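Local coordinates for protein ribulose-bisphosphate carboxylase (PDB 4NAS) that belongs to the RuBisCO large-chain family, pairing an N-terminal domain with a TIM-barrel domain that binds calcium in this model, at residues Val120-Val133 against Ala325-Ser337. Residues are numbered along the deposited sequence; the frame is centred on the assembly and turned at random.
Sequences VRQFPGPKFGVEGV and AEGPHKPVLPAPS. With CA (calcium ion), chain L.
The His329 ring carries Gly125 CA over one face, a CH-pi contact 4.0 Å from CA to the ring centroid, and at its edge, in the ring plane, it meets the carbonyl oxygen of Val120 and a water. Further out, the Arg121 guanidinium lays one face on Pro328, whose CB sits 3.8 Å from Arg121 CZ, while Arg121 NE is salt-bridged to Asp117. Residues 325-337 belong to the TIM-barrel domain of this RuBisCO-family chain: 325-332 is the loop leading from helix 313-324 into strand 333-337 of the parallel sheet, and the chain from Val120 packs along that loop and on into helix 129-137. With chi1 at -55°, His329 turns its ring beside its own backbone N, and NE2 donates to Val120 O at 2.9 Å. The donor stands well above that carbonyl's plane; Phe123 N, closing a type I turn, reaches the same oxygen from the opposite face. On the other nitrogen, ND1 meets a water that also ligates a calcium ion. This calcium is held by Pro124 O, at 2.4 Å, and by waters, one of which also donates to Pro126 O. A separate water links Pro126 O to Lys330 N. Pro126 wedges its ring against the Lys330 carbonyl and Val332 CG2, and the aliphatic Lys330 chain runs past Gly129 to the Phe128 carbonyl. Val130 N donates to Pro331 O at 3.0 Å, and Val130 CG2 rests on Leu333 CG. One turn on, Val133 CG1 and Leu333 CD1 meet tip to tip, 3.7 Å apart.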
loop_
_atom_site.group_PDB
_atom_site.type_symbol
_atom_site.label_atom_id
_atom_site.label_comp_id
_atom_site.label_asym_id
_atom_site.label_seq_id
_atom_site.Cartn_x
_atom_site.Cartn_y
_atom_site.Cartn_z
ATOM N N VAL B 120 -19.049 7.483 -2.429
ATOM C CA VAL B 120 -18.633 8.019 -1.139
ATOM C C VAL B 120 -19.452 7.381 -0.020
ATOM O O VAL B 120 -18.908 6.950 0.975
ATOM C CB VAL B 120 -18.781 9.560 -1.097
ATOM C CG1 VAL B 120 -18.455 10.114 0.302
ATOM C CG2 VAL B 120 -17.888 10.205 -2.143
ATOM N N ARG B 121 -20.762 7.250 -0.215
ATOM C CA ARG B 121 -21.604 6.689 0.854
ATOM C C ARG B 121 -21.449 5.189 1.142
ATOM O O ARG B 121 -21.977 4.694 2.126
ATOM C CB ARG B 121 -23.078 7.063 0.663
ATOM C CG ARG B 121 -23.342 8.544 0.881
ATOM C CD ARG B 121 -24.791 8.896 0.548
ATOM N NE ARG B 121 -25.068 10.317 0.736
ATOM C CZ ARG B 121 -25.695 10.827 1.795
ATOM N NH1 ARG B 121 -25.921 12.134 1.872
ATOM N NH2 ARG B 121 -26.108 10.032 2.774
ATOM N N GLN B 122 -20.718 4.461 0.305
ATOM C CA GLN B 122 -20.467 3.056 0.591
ATOM C C GLN B 122 -19.264 2.879 1.531
ATOM O O GLN B 122 -18.972 1.772 1.986
ATOM C CB GLN B 122 -20.216 2.294 -0.710
ATOM C CG GLN B 122 -21.427 2.182 -1.622
ATOM C CD GLN B 122 -21.099 1.339 -2.833
ATOM O OE1 GLN B 122 -20.913 0.126 -2.713
ATOM N NE2 GLN B 122 -20.975 1.975 -3.995
ATOM N N PHE B 123 -18.555 3.967 1.805
ATOM C CA PHE B 123 -17.417 3.901 2.719
ATOM C C PHE B 123 -17.878 4.384 4.105
ATOM O O PHE B 123 -18.828 5.174 4.190
ATOM C CB PHE B 123 -16.285 4.765 2.189
ATOM C CG PHE B 123 -15.615 4.215 0.966
ATOM C CD1 PHE B 123 -14.824 3.073 1.043
ATOM C CD2 PHE B 123 -15.765 4.843 -0.264
ATOM C CE1 PHE B 123 -14.191 2.572 -0.097
ATOM C CE2 PHE B 123 -15.136 4.353 -1.408
ATOM C CZ PHE B 123 -14.345 3.217 -1.320
ATOM N N PRO B 124 -17.225 3.912 5.198
ATOM C CA PRO B 124 -17.755 4.210 6.534
ATOM C C PRO B 124 -17.614 5.663 6.975
ATOM O O PRO B 124 -18.508 6.160 7.643
ATOM C CB PRO B 124 -16.909 3.321 7.456
ATOM C CG PRO B 124 -15.630 3.127 6.702
ATOM C CD PRO B 124 -16.068 3.000 5.270
ATOM N N GLY B 125 -16.512 6.342 6.669
ATOM C CA GLY B 125 -16.304 7.659 7.266
ATOM C C GLY B 125 -16.004 7.543 8.760
ATOM O O GLY B 125 -16.090 6.455 9.340
ATOM N N PRO B 126 -15.640 8.664 9.394
ATOM C CA PRO B 126 -15.220 8.630 10.801
ATOM C C PRO B 126 -16.396 8.246 11.706
ATOM O O PRO B 126 -17.532 8.637 11.417
ATOM C CB PRO B 126 -14.774 10.072 11.059
ATOM C CG PRO B 126 -14.371 10.585 9.680
ATOM C CD PRO B 126 -15.423 9.991 8.786
ATOM N N LYS B 127 -16.132 7.435 12.722
ATOM C CA LYS B 127 -17.151 7.070 13.694
ATOM C C LYS B 127 -17.411 8.276 14.597
ATOM O O LYS B 127 -18.552 8.541 14.983
ATOM C CB LYS B 127 -16.707 5.843 14.505
ATOM C CG LYS B 127 -17.812 5.238 15.393
ATOM C CD LYS B 127 -17.383 3.981 16.145
ATOM C CE LYS B 127 -17.327 2.726 15.254
ATOM N NZ LYS B 127 -15.933 2.203 14.943
ATOM N N PHE B 128 -16.349 9.023 14.922
ATOM C CA PHE B 128 -16.491 10.142 15.851
ATOM C C PHE B 128 -16.407 11.526 15.212
ATOM O O PHE B 128 -17.232 12.405 15.511
ATOM C CB PHE B 128 -15.467 10.014 16.985
ATOM C CG PHE B 128 -15.718 8.837 17.876
ATOM C CD1 PHE B 128 -16.593 8.934 18.946
ATOM C CD2 PHE B 128 -15.105 7.625 17.630
ATOM C CE1 PHE B 128 -16.833 7.847 19.765
ATOM C CE2 PHE B 128 -15.351 6.534 18.439
ATOM C CZ PHE B 128 -16.203 6.647 19.513
ATOM N N GLY B 129 -15.407 11.722 14.359
ATOM C CA GLY B 129 -15.128 13.036 13.796
ATOM C C GLY B 129 -14.692 14.070 14.824
ATOM O O GLY B 129 -14.437 13.731 15.976
ATOM N N VAL B 130 -14.632 15.336 14.408
ATOM C CA VAL B 130 -14.228 16.439 15.273
ATOM C C VAL B 130 -15.090 16.476 16.541
ATOM O O VAL B 130 -14.582 16.373 17.653
ATOM C CB VAL B 130 -14.295 17.808 14.513
ATOM C CG1 VAL B 130 -14.106 18.957 15.455
ATOM C CG2 VAL B 130 -13.262 17.868 13.405
ATOM N N GLU B 131 -16.404 16.565 16.368
ATOM C CA GLU B 131 -17.324 16.712 17.507
ATOM C C GLU B 131 -17.303 15.538 18.498
ATOM O O GLU B 131 -17.497 15.726 19.694
ATOM C CB GLU B 131 -18.755 16.959 17.004
ATOM N N GLY B 132 -17.074 14.330 17.996
ATOM C CA GLY B 132 -17.090 13.135 18.826
ATOM C C GLY B 132 -15.798 12.946 19.609
ATOM O O GLY B 132 -15.820 12.432 20.723
ATOM N N VAL B 133 -14.675 13.366 19.033
ATOM C CA VAL B 133 -13.419 13.348 19.772
ATOM C C VAL B 133 -13.509 14.346 20.920
ATOM O O VAL B 133 -13.136 14.038 22.058
ATOM C CB VAL B 133 -12.220 13.732 18.882
ATOM C CG1 VAL B 133 -10.997 14.076 19.757
ATOM C CG2 VAL B 133 -11.903 12.610 17.909
ATOM N N ALA B 325 -14.256 19.333 4.222
ATOM C CA ALA B 325 -15.333 19.624 3.262
ATOM C C ALA B 325 -16.685 19.040 3.665
ATOM O O ALA B 325 -16.783 17.909 4.143
ATOM C CB ALA B 325 -14.961 19.152 1.869
ATOM N N GLU B 326 -17.724 19.830 3.456
ATOM C CA GLU B 326 -19.073 19.419 3.779
ATOM C C GLU B 326 -19.459 18.233 2.928
ATOM O O GLU B 326 -19.300 18.242 1.704
ATOM C CB GLU B 326 -20.035 20.584 3.542
ATOM C CG GLU B 326 -19.607 21.853 4.262
ATOM C CD GLU B 326 -19.744 21.737 5.772
ATOM O OE1 GLU B 326 -20.865 21.432 6.243
ATOM O OE2 GLU B 326 -18.733 21.945 6.484
ATOM N N GLY B 327 -19.970 17.201 3.578
ATOM C CA GLY B 327 -20.349 15.996 2.868
ATOM C C GLY B 327 -21.188 15.104 3.748
ATOM O O GLY B 327 -21.741 15.553 4.737
ATOM N N PRO B 328 -21.264 13.824 3.396
ATOM C CA PRO B 328 -22.024 12.805 4.122
ATOM C C PRO B 328 -21.264 12.240 5.306
ATOM O O PRO B 328 -21.874 11.627 6.167
ATOM C CB PRO B 328 -22.196 11.693 3.077
ATOM C CG PRO B 328 -21.715 12.261 1.789
ATOM C CD PRO B 328 -20.735 13.305 2.124
ATOM N N HIS B 329 -19.947 12.395 5.326
ATOM C CA HIS B 329 -19.161 11.891 6.454
ATOM C C HIS B 329 -18.795 13.046 7.385
ATOM O O HIS B 329 -18.776 14.204 6.962
ATOM C CB HIS B 329 -17.911 11.161 5.960
ATOM C CG HIS B 329 -18.210 10.054 5.003
ATOM N ND1 HIS B 329 -19.190 9.111 5.241
ATOM C CD2 HIS B 329 -17.687 9.750 3.789
ATOM C CE1 HIS B 329 -19.252 8.272 4.221
ATOM N NE2 HIS B 329 -18.357 8.642 3.321
ATOM N N LYS B 330 -18.526 12.719 8.645
ATOM C CA LYS B 330 -18.017 13.669 9.626
ATOM C C LYS B 330 -16.636 14.197 9.219
ATOM O O LYS B 330 -15.850 13.488 8.577
ATOM C CB LYS B 330 -17.894 12.998 11.011
ATOM C CG LYS B 330 -19.213 12.479 11.628
ATOM C CD LYS B 330 -18.895 11.695 12.893
ATOM C CE LYS B 330 -20.098 11.518 13.802
ATOM N NZ LYS B 330 -21.086 10.633 13.183
ATOM N N PRO B 331 -16.325 15.439 9.620
ATOM C CA PRO B 331 -15.004 16.045 9.393
ATOM C C PRO B 331 -13.947 15.479 10.339
ATOM O O PRO B 331 -14.255 14.952 11.414
ATOM C CB PRO B 331 -15.254 17.527 9.691
ATOM C CG PRO B 331 -16.327 17.499 10.702
ATOM C CD PRO B 331 -17.238 16.375 10.308
ATOM N N VAL B 332 -12.698 15.596 9.926
ATOM C CA VAL B 332 -11.583 14.963 10.610
ATOM C C VAL B 332 -10.722 16.055 11.235
ATOM O O VAL B 332 -10.586 17.126 10.658
ATOM C CB VAL B 332 -10.723 14.165 9.619
ATOM C CG1 VAL B 332 -9.525 13.502 10.325
ATOM C CG2 VAL B 332 -11.587 13.138 8.896
ATOM N N LEU B 333 -10.150 15.780 12.406
ATOM C CA LEU B 333 -9.230 16.711 13.054
ATOM C C LEU B 333 -7.845 16.585 12.443
ATOM O O LEU B 333 -7.290 15.498 12.400
ATOM C CB LEU B 333 -9.133 16.410 14.564
ATOM C CG LEU B 333 -10.180 16.968 15.524
ATOM C CD1 LEU B 333 -10.124 16.199 16.853
ATOM C CD2 LEU B 333 -9.928 18.457 15.764
ATOM N N PRO B 334 -7.288 17.689 11.947
ATOM C CA PRO B 334 -5.906 17.658 11.456
ATOM C C PRO B 334 -4.881 17.742 12.585
ATOM O O PRO B 334 -5.019 18.546 13.543
ATOM C CB PRO B 334 -5.820 18.897 10.560
ATOM C CG PRO B 334 -6.880 19.813 11.081
ATOM C CD PRO B 334 -7.972 18.957 11.641
ATOM N N ALA B 335 -3.859 16.906 12.482
ATOM C CA ALA B 335 -2.779 16.894 13.464
ATOM C C ALA B 335 -1.428 17.050 12.744
ATOM O O ALA B 335 -0.691 16.072 12.561
ATOM C CB ALA B 335 -2.821 15.608 14.256
ATOM N N PRO B 336 -1.126 18.275 12.290
ATOM C CA PRO B 336 0.083 18.473 11.490
ATOM C C PRO B 336 1.329 18.300 12.356
ATOM O O PRO B 336 1.358 18.726 13.520
ATOM C CB PRO B 336 -0.080 19.899 10.951
ATOM C CG PRO B 336 -1.020 20.569 11.915
ATOM C CD PRO B 336 -1.921 19.510 12.431
ATOM N N SER B 337 2.337 17.649 11.789
ATOM C CA SER B 337 3.487 17.208 12.554
ATOM C C SER B 337 4.753 17.935 12.096
ATOM O O SER B 337 4.820 18.419 10.954
ATOM C CB SER B 337 3.661 15.686 12.414
ATOM O OG SER B 337 3.995 15.308 11.074
HETATM CA CA CA L . -20.762 5.914 8.375
HETATM O O HOH W 1 -21.096 5.312 5.984
HETATM O O HOH W 2 -18.742 9.977 9.217
HETATM O O HOH W 3 -19.814 6.991 10.600
HETATM O O HOH W 4 -20.756 8.344 7.808
HETATM O O HOH W 5 -23.414 6.991 8.323
HETATM O O HOH W 6 -20.050 3.912 9.257
#